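Local coordinates for protein beta-phosphoglucomutase (Clostridium difficile, PDB 4GIB) that probably interconverts beta-D-glucose 1-phosphate and beta-D-glucose 6-phosphate as a magnesium-dependent mutase of the HAD-like superfamily, at residues E99-N102 against N103-S107; R72-S75 against L76-L80; N143-N146 against V147-L151. One frame throughout, in Å; residues are numbered along the deposited sequence.

Along the chain from the N terminus the order is contact 2 (72-80), contact 1 (99-107), contact 3 (143-151). Contacts 2 and 1 each lie within a helix, while contact 3 runs from the N-cap residue N143 into helix 144-151; all close only local turns in series, with no nesting or crossing. Contacts 2 and 1 belong to successive helices, 72-82 and 91-109, of the helical cap; contact 3 follows strand 134-137 in the Rossmann-like core. They converge in space: N102 of contact 1 meets R72 of contact 2 and N143 of contact 3, with a probable hydrogen bond from N143 ND2 to N102 OD1. R72 and N143 also hold the same phosphate, joining cap and core.

Contact 1. Residues E99-N102 against N103-S107; sequences EEKN and NYYVS
The Y105 ring takes N102 at its edge, near the ring plane, where N102 OD1 is 4.5 Å from Y105 CD2. K101 approaches the same ring obliquely: its NZ is 4.1 Å from Y105 CG, and the two side chains run alongside each other in the same direction. K101 gets there by a bend at CB-CG (chi2 -85°) that turns the outer chain toward Y105. H44 stacks on the Y105 ring and also bonds K101 NZ, which makes a cation-pi contact with W48. E99 and N103 likewise run side by side, their carboxylate and amide planes 72° apart and E99 CG 4.0 Å from N103 ND2. K101 with Y105, E99 with N103 and N102 with V106 are i to i+4 pairs within helix 91-109 of the cap domain inserted in the HAD fold, N102 with Y105 an i to i+3 pair. The frame is a ladder of alpha-helical bonds, from N103 N to E99 O (2.9 Å), Y104 N to E100 O, Y105 N to K101 O (2.8 Å) and V106 N to N102 O (2.7 Å), the first nearly straight at 178°. N102 and V106 cross at a slant, V106 CG2 lying 3.7 Å from N102 OD1. That oxygen has its polar partner in N143 of the core, and K101 is predicted to bind substrate. E100 forms salt bridges with K54 and R96.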
ATOM      1  N   GLU A  99      16.808  10.632  -5.040  1.00 22.54           N
ATOM      2  CA  GLU A  99      16.492  11.941  -4.488  1.00 23.64           C
ATOM      3  C   GLU A  99      15.773  12.816  -5.500  1.00 23.17           C
ATOM      4  O   GLU A  99      14.758  13.432  -5.175  1.00 22.33           O
ATOM      5  CB  GLU A  99      17.771  12.642  -4.027  1.00 26.25           C
ATOM      6  CG  GLU A  99      17.551  14.059  -3.471  1.00 31.57           C
ATOM      7  CD  GLU A  99      18.767  14.602  -2.714  1.00 39.11           C
ATOM      8  OE1 GLU A  99      19.549  13.795  -2.169  1.00 44.61           O
ATOM      9  OE2 GLU A  99      18.929  15.839  -2.648  1.00 40.99           O
ATOM     10  N   GLU A 100      16.311  12.866  -6.717  1.00 22.76           N
ATOM     11  CA  GLU A 100      15.749  13.668  -7.782  1.00 26.27           C
ATOM     12  C   GLU A 100      14.332  13.202  -8.076  1.00 25.35           C
ATOM     13  O   GLU A 100      13.431  14.010  -8.264  1.00 28.21           O
ATOM     14  CB  GLU A 100      16.635  13.595  -9.041  1.00 30.03           C
ATOM     15  CG  GLU A 100      16.057  14.331 -10.242  1.00 33.44           C
ATOM     16  CD  GLU A 100      16.910  14.227 -11.506  1.00 43.50           C
ATOM     17  OE1 GLU A 100      16.366  14.561 -12.586  1.00 45.41           O
ATOM     18  OE2 GLU A 100      18.101  13.817 -11.430  1.00 47.60           O
ATOM     19  N   LYS A 101      14.138  11.894  -8.097  1.00 24.10           N
ATOM     20  CA  LYS A 101      12.834  11.330  -8.319  1.00 23.54           C
ATOM     21  C   LYS A 101      11.903  11.678  -7.164  1.00 22.87           C
ATOM     22  O   LYS A 101      10.757  12.072  -7.390  1.00 22.23           O
ATOM     23  CB  LYS A 101      12.939   9.810  -8.490  1.00 23.87           C
ATOM     24  CG  LYS A 101      11.598   9.077  -8.662  1.00 23.08           C
ATOM     25  CD  LYS A 101      10.906   8.716  -7.340  1.00 21.08           C
ATOM     26  CE  LYS A 101       9.514   8.150  -7.610  1.00 21.40           C
ATOM     27  NZ  LYS A 101       8.812   7.679  -6.408  1.00 14.31           N
ATOM     28  N   ASN A 102      12.385  11.525  -5.934  1.00 20.72           N
ATOM     29  CA  ASN A 102      11.556  11.829  -4.763  1.00 20.97           C
ATOM     30  C   ASN A 102      11.071  13.289  -4.811  1.00 22.13           C
ATOM     31  O   ASN A 102       9.873  13.549  -4.689  1.00 24.29           O
ATOM     32  CB  ASN A 102      12.314  11.549  -3.465  1.00 20.42           C
ATOM     33  CG  ASN A 102      11.414  11.595  -2.217  1.00 23.10           C
ATOM     34  OD1 ASN A 102      10.257  11.192  -2.247  1.00 17.47           O
ATOM     35  ND2 ASN A 102      11.986  12.016  -1.101  1.00 27.96           N
ATOM     36  N   ASN A 103      11.994  14.232  -5.000  1.00 22.71           N
ATOM     37  CA  ASN A 103      11.628  15.645  -5.102  1.00 24.07           C
ATOM     38  C   ASN A 103      10.526  15.865  -6.132  1.00 22.64           C
ATOM     39  O   ASN A 103       9.585  16.612  -5.904  1.00 22.11           O
ATOM     40  CB  ASN A 103      12.839  16.503  -5.470  1.00 25.76           C
ATOM     41  CG  ASN A 103      13.893  16.547  -4.369  1.00 29.84           C
ATOM     42  OD1 ASN A 103      13.605  16.272  -3.200  1.00 28.53           O
ATOM     43  ND2 ASN A 103      15.123  16.917  -4.740  1.00 30.18           N
ATOM     44  N   TYR A 104      10.639  15.198  -7.268  1.00 23.07           N
ATOM     45  CA  TYR A 104       9.637  15.344  -8.306  1.00 24.37           C
ATOM     46  C   TYR A 104       8.313  14.706  -7.871  1.00 22.75           C
ATOM     47  O   TYR A 104       7.267  15.294  -8.082  1.00 24.37           O
ATOM     48  CB  TYR A 104      10.151  14.806  -9.650  1.00 26.13           C
ATOM     49  CG  TYR A 104       9.222  15.114 -10.801  1.00 28.80           C
ATOM     50  CD1 TYR A 104       8.817  16.413 -11.054  1.00 32.71           C
ATOM     51  CD2 TYR A 104       8.757  14.109 -11.638  1.00 32.81           C
ATOM     52  CE1 TYR A 104       7.960  16.708 -12.098  1.00 37.53           C
ATOM     53  CE2 TYR A 104       7.892  14.395 -12.696  1.00 35.87           C
ATOM     54  CZ  TYR A 104       7.504  15.696 -12.918  1.00 35.39           C
ATOM     55  OH  TYR A 104       6.666  15.996 -13.955  1.00 43.15           O
ATOM     56  N   TYR A 105       8.367  13.543  -7.219  1.00 21.72           N
ATOM     57  CA  TYR A 105       7.156  12.877  -6.731  1.00 21.51           C
ATOM     58  C   TYR A 105       6.446  13.750  -5.668  1.00 23.43           C
ATOM     59  O   TYR A 105       5.221  13.947  -5.725  1.00 24.18           O
ATOM     60  CB  TYR A 105       7.480  11.479  -6.171  1.00 21.29           C
ATOM     61  CG  TYR A 105       6.295  10.812  -5.509  1.00 20.72           C
ATOM     62  CD1 TYR A 105       5.244  10.304  -6.271  1.00 17.21           C
ATOM     63  CD2 TYR A 105       6.218  10.693  -4.114  1.00 17.31           C
ATOM     64  CE1 TYR A 105       4.130   9.719  -5.662  1.00 19.74           C
ATOM     65  CE2 TYR A 105       5.131  10.093  -3.504  1.00 19.25           C
ATOM     66  CZ  TYR A 105       4.081   9.612  -4.281  1.00 21.22           C
ATOM     67  OH  TYR A 105       2.987   9.020  -3.687  1.00 20.74           O
ATOM     68  N   VAL A 106       7.227  14.290  -4.735  1.00 22.96           N
ATOM     69  CA  VAL A 106       6.707  15.138  -3.652  1.00 23.50           C
ATOM     70  C   VAL A 106       6.015  16.385  -4.204  1.00 25.36           C
ATOM     71  O   VAL A 106       5.032  16.871  -3.652  1.00 25.55           O
ATOM     72  CB  VAL A 106       7.852  15.507  -2.674  1.00 26.45           C
ATOM     73  CG1 VAL A 106       7.482  16.712  -1.744  1.00 26.00           C
ATOM     74  CG2 VAL A 106       8.252  14.267  -1.878  1.00 19.25           C
ATOM     75  N   SER A 107       6.524  16.883  -5.315  1.00 25.09           N
ATOM     76  CA  SER A 107       5.949  18.037  -5.954  1.00 24.96           C
ATOM     77  C   SER A 107       4.581  17.696  -6.532  1.00 21.80           C
ATOM     78  O   SER A 107       3.680  18.515  -6.539  1.00 22.21           O
ATOM     79  CB  SER A 107       6.884  18.524  -7.053  1.00 26.40           C
ATOM     80  OG  SER A 107       6.303  19.606  -7.725  1.00 31.09           O
TER

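Contact 2. Residues R72-S75 against L76-L80; sequences RMES and LDRIL. With PO4 (phosphate ion), chain F.
The opening turns of helix 72-82, part of the HAD cap, join an i to i+4 salt bridge, E74 with R78, to a phosphate-binding arginine, R72. R78 NE donates to E74 OE2 over 3.0 Å at 165°; the acceptor uses its anti lone pair and lies in the guanidinium plane, at the edge. Carboxylate and guanidinium planes are nonetheless 80° apart. E74 reaches this position by a bend at CB-CG (chi2 58°), while R78 extends straight from CG to NE and gives NH1 to the carbonyl of S66. Backbone bonds such as R78 N to E74 O, 3.0 Å, and I79 N to S75 O set the spacing. One residue earlier, a water bridges M73 and D77, donating one hydrogen to M73 O (2.6 Å) and, weakly, the other to D77 OD1 (2.9 Å). The end of R72 leads away from 76-80, and the phosphate meets the edge of its guanidinium. R72 NE donates to phosphate O4 (2.7 Å), whereas NH1 reaches O3 at 3.0 Å and O4 only weakly. The ion, probably from the crystallisation liquor, is also bonded by S141, K142 and N143. R72 and S75 are predicted substrate-binding residues, so the ion plausibly marks a phosphate site. Fixed at two nitrogens, R78 has little freedom to rotate, and its charge probably offsets the electrostatic cost of E74 lying near D77.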
ATOM      1  N   ARG A  72      11.152   2.845  -2.402  1.00 24.07           N
ATOM      2  CA  ARG A  72      11.948   3.696  -3.309  1.00 22.01           C
ATOM      3  C   ARG A  72      13.201   3.093  -3.918  1.00 22.66           C
ATOM      4  O   ARG A  72      13.348   3.080  -5.141  1.00 23.95           O
ATOM      5  CB  ARG A  72      12.333   4.994  -2.590  1.00 22.75           C
ATOM      6  CG  ARG A  72      13.005   6.044  -3.468  1.00 17.85           C
ATOM      7  CD  ARG A  72      13.304   7.284  -2.651  1.00 22.53           C
ATOM      8  NE  ARG A  72      12.098   7.683  -1.943  1.00 20.03           N
ATOM      9  CZ  ARG A  72      12.045   8.564  -0.965  1.00 24.88           C
ATOM     10  NH1 ARG A  72      10.868   8.817  -0.396  1.00 29.82           N
ATOM     11  NH2 ARG A  72      13.137   9.188  -0.550  1.00 24.92           N
ATOM     12  N   MET A  73      14.130   2.646  -3.089  1.00 23.48           N
ATOM     13  CA  MET A  73      15.390   2.093  -3.603  1.00 23.02           C
ATOM     14  C   MET A  73      15.206   0.736  -4.293  1.00 24.01           C
ATOM     15  O   MET A  73      15.903   0.440  -5.285  1.00 25.07           O
ATOM     16  CB  MET A  73      16.436   2.034  -2.497  1.00 25.31           C
ATOM     17  CG  MET A  73      16.774   3.441  -1.913  1.00 28.71           C
ATOM     18  SD  MET A  73      17.480   4.595  -3.135  1.00 35.54           S
ATOM     19  CE  MET A  73      19.036   3.758  -3.455  1.00 27.54           C
ATOM     20  N   GLU A  74      14.282  -0.087  -3.809  1.00 22.63           N
ATOM     21  CA  GLU A  74      14.025  -1.356  -4.475  1.00 24.22           C
ATOM     22  C   GLU A  74      13.429  -1.078  -5.848  1.00 24.13           C
ATOM     23  O   GLU A  74      13.819  -1.720  -6.836  1.00 25.62           O
ATOM     24  CB  GLU A  74      13.086  -2.252  -3.664  1.00 24.86           C
ATOM     25  CG  GLU A  74      12.717  -3.567  -4.357  1.00 28.40           C
ATOM     26  CD  GLU A  74      13.923  -4.440  -4.728  1.00 30.23           C
ATOM     27  OE1 GLU A  74      14.998  -4.281  -4.111  1.00 31.08           O
ATOM     28  OE2 GLU A  74      13.784  -5.307  -5.633  1.00 29.87           O
ATOM     29  N   SER A  75      12.502  -0.111  -5.903  1.00 22.55           N
ATOM     30  CA  SER A  75      11.847   0.283  -7.144  1.00 21.48           C
ATOM     31  C   SER A  75      12.867   0.731  -8.164  1.00 20.42           C
ATOM     32  O   SER A  75      12.773   0.361  -9.321  1.00 20.78           O
ATOM     33  CB  SER A  75      10.826   1.410  -6.903  1.00 21.89           C
ATOM     34  OG  SER A  75       9.809   0.984  -6.031  1.00 23.66           O
ATOM     35  N   LEU A  76      13.850   1.516  -7.723  1.00 19.46           N
ATOM     36  CA  LEU A  76      14.904   1.991  -8.602  1.00 19.05           C
ATOM     37  C   LEU A  76      15.728   0.818  -9.157  1.00 20.18           C
ATOM     38  O   LEU A  76      16.032   0.800 -10.344  1.00 21.74           O
ATOM     39  CB  LEU A  76      15.808   3.044  -7.901  1.00 17.04           C
ATOM     40  CG  LEU A  76      17.008   3.572  -8.712  1.00 15.28           C
ATOM     41  CD1 LEU A  76      16.555   4.168 -10.040  1.00 13.98           C
ATOM     42  CD2 LEU A  76      17.836   4.595  -7.929  1.00 15.62           C
ATOM     43  N   ASP A  77      16.091  -0.142  -8.304  1.00 21.86           N
ATOM     44  CA  ASP A  77      16.860  -1.336  -8.726  1.00 21.57           C
ATOM     45  C   ASP A  77      16.111  -2.160  -9.771  1.00 21.86           C
ATOM     46  O   ASP A  77      16.720  -2.679 -10.713  1.00 21.98           O
ATOM     47  CB  ASP A  77      17.232  -2.247  -7.528  1.00 22.74           C
ATOM     48  CG  ASP A  77      18.535  -1.846  -6.846  1.00 25.65           C
ATOM     49  OD1 ASP A  77      19.216  -0.897  -7.302  1.00 32.09           O
ATOM     50  OD2 ASP A  77      18.906  -2.505  -5.856  1.00 29.39           O
ATOM     51  N   ARG A  78      14.802  -2.303  -9.601  1.00 21.70           N
ATOM     52  CA  ARG A  78      14.003  -3.016 -10.585  1.00 23.10           C
ATOM     53  C   ARG A  78      13.967  -2.262 -11.929  1.00 24.33           C
ATOM     54  O   ARG A  78      13.981  -2.873 -12.988  1.00 26.71           O
ATOM     55  CB  ARG A  78      12.589  -3.272 -10.063  1.00 24.30           C
ATOM     56  CG  ARG A  78      12.566  -4.221  -8.898  1.00 24.50           C
ATOM     57  CD  ARG A  78      11.170  -4.546  -8.445  1.00 22.86           C
ATOM     58  NE  ARG A  78      11.213  -5.320  -7.215  1.00 23.61           N
ATOM     59  CZ  ARG A  78      10.155  -5.858  -6.621  1.00 27.63           C
ATOM     60  NH1 ARG A  78       8.939  -5.714  -7.145  1.00 28.63           N
ATOM     61  NH2 ARG A  78      10.316  -6.545  -5.494  1.00 26.64           N
ATOM     62  N   ILE A  79      13.932  -0.937 -11.891  1.00 22.92           N
ATOM     63  CA  ILE A  79      13.951  -0.175 -13.132  1.00 23.53           C
ATOM     64  C   ILE A  79      15.289  -0.403 -13.837  1.00 22.54           C
ATOM     65  O   ILE A  79      15.327  -0.690 -15.027  1.00 23.48           O
ATOM     66  CB  ILE A  79      13.734   1.330 -12.899  1.00 22.86           C
ATOM     67  CG1 ILE A  79      12.333   1.576 -12.319  1.00 23.66           C
ATOM     68  CG2 ILE A  79      13.874   2.088 -14.210  1.00 22.65           C
ATOM     69  CD1 ILE A  79      12.089   3.021 -11.917  1.00 25.62           C
ATOM     70  N   LEU A  80      16.383  -0.301 -13.090  1.00 20.94           N
ATOM     71  CA  LEU A  80      17.713  -0.503 -13.672  1.00 20.56           C
ATOM     72  C   LEU A  80      17.876  -1.924 -14.195  1.00 21.19           C
ATOM     73  O   LEU A  80      18.458  -2.130 -15.244  1.00 24.77           O
ATOM     74  CB  LEU A  80      18.786  -0.140 -12.668  1.00 19.31           C
ATOM     75  CG  LEU A  80      18.684   1.308 -12.223  1.00 15.71           C
ATOM     76  CD1 LEU A  80      19.694   1.588 -11.137  1.00 15.39           C
ATOM     77  CD2 LEU A  80      18.832   2.290 -13.399  1.00 13.07           C
TER
HETATM   78  P   PO4 F 304       8.494   6.456  -1.573  1.00 23.40           P
HETATM   79  O1  PO4 F 304       7.965   5.091  -1.967  1.00 30.00           O
HETATM   80  O2  PO4 F 304       7.310   7.366  -1.551  1.00 23.11           O
HETATM   81  O3  PO4 F 304       9.127   6.400  -0.204  1.00 24.90           O
HETATM   82  O4  PO4 F 304       9.525   6.934  -2.560  1.00 23.59           O
HETATM   83  O   HOH W   1      18.418   1.033  -5.221  0.50 26.37           O

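Contact 3. Residues N143-N146 against V147-L151; sequences NAIN and VLNHL. With PO4 (phosphate ion), chain F.
H150 reaches back one turn to N146 and grips its backbone carbonyl with two donors. The ring nitrogen ND1 donates to N146 O over 2.8 Å at 169°, with the oxygen at the ring edge and close to the ring plane; the amide of H150 donates to the same atom over 3.2 Å. The two donors arrive from opposite faces of the carbonyl plane, ND1 standing well above it, so the oxygen is held from both sides and the rotation of the imidazole is set. The side-chain oxygen OD1 of N146 also closes on the ring, 2.9 Å from H150 CE1, a tight approach in which amide and ring planes are 69° apart. N146 is placed there by its CG, anti to the backbone N (chi1 -170°), and its ND2 is bonded to D110. The backbone ladder that carries them includes V147 N to N143 O at 3.1 Å and L148 N to A144 O at 3.0 Å, and V147 CG2 comes within 3.2 Å of N143 O. These turns form the helix of the beta-alpha-beta unit made by strand 134-137, helix 144-151 and strand 159-160, within the Rossmann-like HAD core. Its inner side is hydrophobic: A144, V147 and L148 pack on L33, and A144 and L148 also on L137. At the start of the helix N143 occupies the N-cap position but makes no capping bond with its side chain. Instead ND2 donates to phosphate O2, 2.9 Å and nearly straight, and is shared with N102 of the cap helix 91-109. The backbone N of N143 is held by S141 OG, and S141 and K142 bond the same ion; N143 is predicted to bind substrate.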
ATOM      1  N   ASN A 143       6.629   8.458   2.180  1.00 23.52           N
ATOM      2  CA  ASN A 143       5.850   9.670   1.938  1.00 23.39           C
ATOM      3  C   ASN A 143       4.391   9.478   2.329  1.00 25.05           C
ATOM      4  O   ASN A 143       3.557  10.336   2.067  1.00 24.78           O
ATOM      5  CB  ASN A 143       5.934  10.059   0.457  1.00 23.47           C
ATOM      6  CG  ASN A 143       7.244  10.718   0.103  1.00 21.41           C
ATOM      7  OD1 ASN A 143       7.508  11.812   0.552  1.00 19.93           O
ATOM      8  ND2 ASN A 143       8.054  10.070  -0.740  1.00 14.52           N
ATOM      9  N   ALA A 144       4.092   8.365   2.993  1.00 25.82           N
ATOM     10  CA  ALA A 144       2.722   8.049   3.365  1.00 25.89           C
ATOM     11  C   ALA A 144       2.115   9.092   4.305  1.00 25.93           C
ATOM     12  O   ALA A 144       0.954   9.476   4.137  1.00 25.07           O
ATOM     13  CB  ALA A 144       2.647   6.655   3.964  1.00 25.18           C
ATOM     14  N   ILE A 145       2.905   9.540   5.281  1.00 27.01           N
ATOM     15  CA  ILE A 145       2.468  10.543   6.259  1.00 27.52           C
ATOM     16  C   ILE A 145       2.081  11.844   5.529  1.00 28.36           C
ATOM     17  O   ILE A 145       0.977  12.368   5.712  1.00 26.50           O
ATOM     18  CB  ILE A 145       3.560  10.797   7.341  1.00 29.00           C
ATOM     19  CG1 ILE A 145       3.779   9.528   8.182  1.00 31.81           C
ATOM     20  CG2 ILE A 145       3.162  11.971   8.295  1.00 30.09           C
ATOM     21  CD1 ILE A 145       4.749   9.703   9.342  1.00 29.18           C
ATOM     22  N   ASN A 146       2.976  12.331   4.677  1.00 27.75           N
ATOM     23  CA  ASN A 146       2.704  13.527   3.884  1.00 29.40           C
ATOM     24  C   ASN A 146       1.368  13.384   3.124  1.00 26.63           C
ATOM     25  O   ASN A 146       0.550  14.300   3.102  1.00 28.02           O
ATOM     26  CB  ASN A 146       3.870  13.795   2.905  1.00 30.76           C
ATOM     27  CG  ASN A 146       3.767  15.166   2.206  1.00 37.62           C
ATOM     28  OD1 ASN A 146       3.151  16.095   2.726  1.00 45.99           O
ATOM     29  ND2 ASN A 146       4.393  15.288   1.035  1.00 41.88           N
ATOM     30  N   VAL A 147       1.131  12.220   2.533  1.00 23.21           N
ATOM     31  CA  VAL A 147      -0.097  12.011   1.767  1.00 22.22           C
ATOM     32  C   VAL A 147      -1.358  12.030   2.645  1.00 22.47           C
ATOM     33  O   VAL A 147      -2.343  12.681   2.296  1.00 23.16           O
ATOM     34  CB  VAL A 147      -0.045  10.708   0.964  1.00 22.56           C
ATOM     35  CG1 VAL A 147      -1.379  10.481   0.238  1.00 18.89           C
ATOM     36  CG2 VAL A 147       1.114  10.737  -0.016  1.00 19.70           C
ATOM     37  N   LEU A 148      -1.336  11.318   3.769  1.00 22.43           N
ATOM     38  CA  LEU A 148      -2.486  11.322   4.692  1.00 23.97           C
ATOM     39  C   LEU A 148      -2.817  12.720   5.212  1.00 24.38           C
ATOM     40  O   LEU A 148      -3.994  13.032   5.439  1.00 26.04           O
ATOM     41  CB  LEU A 148      -2.255  10.409   5.894  1.00 23.69           C
ATOM     42  CG  LEU A 148      -2.095   8.924   5.609  1.00 23.19           C
ATOM     43  CD1 LEU A 148      -1.893   8.191   6.916  1.00 20.30           C
ATOM     44  CD2 LEU A 148      -3.278   8.387   4.840  1.00 23.57           C
ATOM     45  N   ASN A 149      -1.798  13.545   5.435  1.00 23.60           N
ATOM     46  CA  ASN A 149      -2.036  14.913   5.910  1.00 25.59           C
ATOM     47  C   ASN A 149      -2.718  15.781   4.838  1.00 25.50           C
ATOM     48  O   ASN A 149      -3.573  16.587   5.160  1.00 24.66           O
ATOM     49  CB  ASN A 149      -0.761  15.548   6.469  1.00 25.12           C
ATOM     50  CG  ASN A 149      -0.462  15.076   7.912  1.00 29.80           C
ATOM     51  OD1 ASN A 149       0.473  14.316   8.143  1.00 28.57           O
ATOM     52  ND2 ASN A 149      -1.297  15.500   8.872  1.00 28.57           N
ATOM     53  N   HIS A 150      -2.340  15.590   3.578  1.00 24.75           N
ATOM     54  CA  HIS A 150      -2.996  16.267   2.436  1.00 24.21           C
ATOM     55  C   HIS A 150      -4.449  15.800   2.236  1.00 23.96           C
ATOM     56  O   HIS A 150      -5.318  16.585   1.836  1.00 21.89           O
ATOM     57  CB  HIS A 150      -2.209  16.013   1.159  1.00 23.39           C
ATOM     58  CG  HIS A 150      -1.016  16.891   1.013  1.00 23.11           C
ATOM     59  ND1 HIS A 150       0.221  16.559   1.519  1.00 23.07           N
ATOM     60  CD2 HIS A 150      -0.878  18.112   0.445  1.00 21.04           C
ATOM     61  CE1 HIS A 150       1.082  17.522   1.227  1.00 19.53           C
ATOM     62  NE2 HIS A 150       0.436  18.481   0.589  1.00 21.65           N
ATOM     63  N   LEU A 151      -4.690  14.510   2.483  1.00 22.68           N
ATOM     64  CA  LEU A 151      -6.028  13.959   2.415  1.00 21.75           C
ATOM     65  C   LEU A 151      -6.833  14.487   3.602  1.00 23.60           C
ATOM     66  O   LEU A 151      -8.053  14.613   3.525  1.00 24.20           O
ATOM     67  CB  LEU A 151      -5.991  12.448   2.484  1.00 20.78           C
ATOM     68  CG  LEU A 151      -5.331  11.699   1.338  1.00 20.59           C
ATOM     69  CD1 LEU A 151      -5.133  10.248   1.744  1.00 18.87           C
ATOM     70  CD2 LEU A 151      -6.160  11.843   0.055  1.00 14.58           C
TER
HETATM   71  P   PO4 F 304       8.494   6.456  -1.573  1.00 23.40           P
HETATM   72  O1  PO4 F 304       7.965   5.091  -1.967  1.00 30.00           O
HETATM   73  O2  PO4 F 304       7.310   7.366  -1.551  1.00 23.11           O
HETATM   74  O3  PO4 F 304       9.127   6.400  -0.204  1.00 24.90           O
HETATM   75  O4  PO4 F 304       9.525   6.934  -2.560  1.00 23.59           O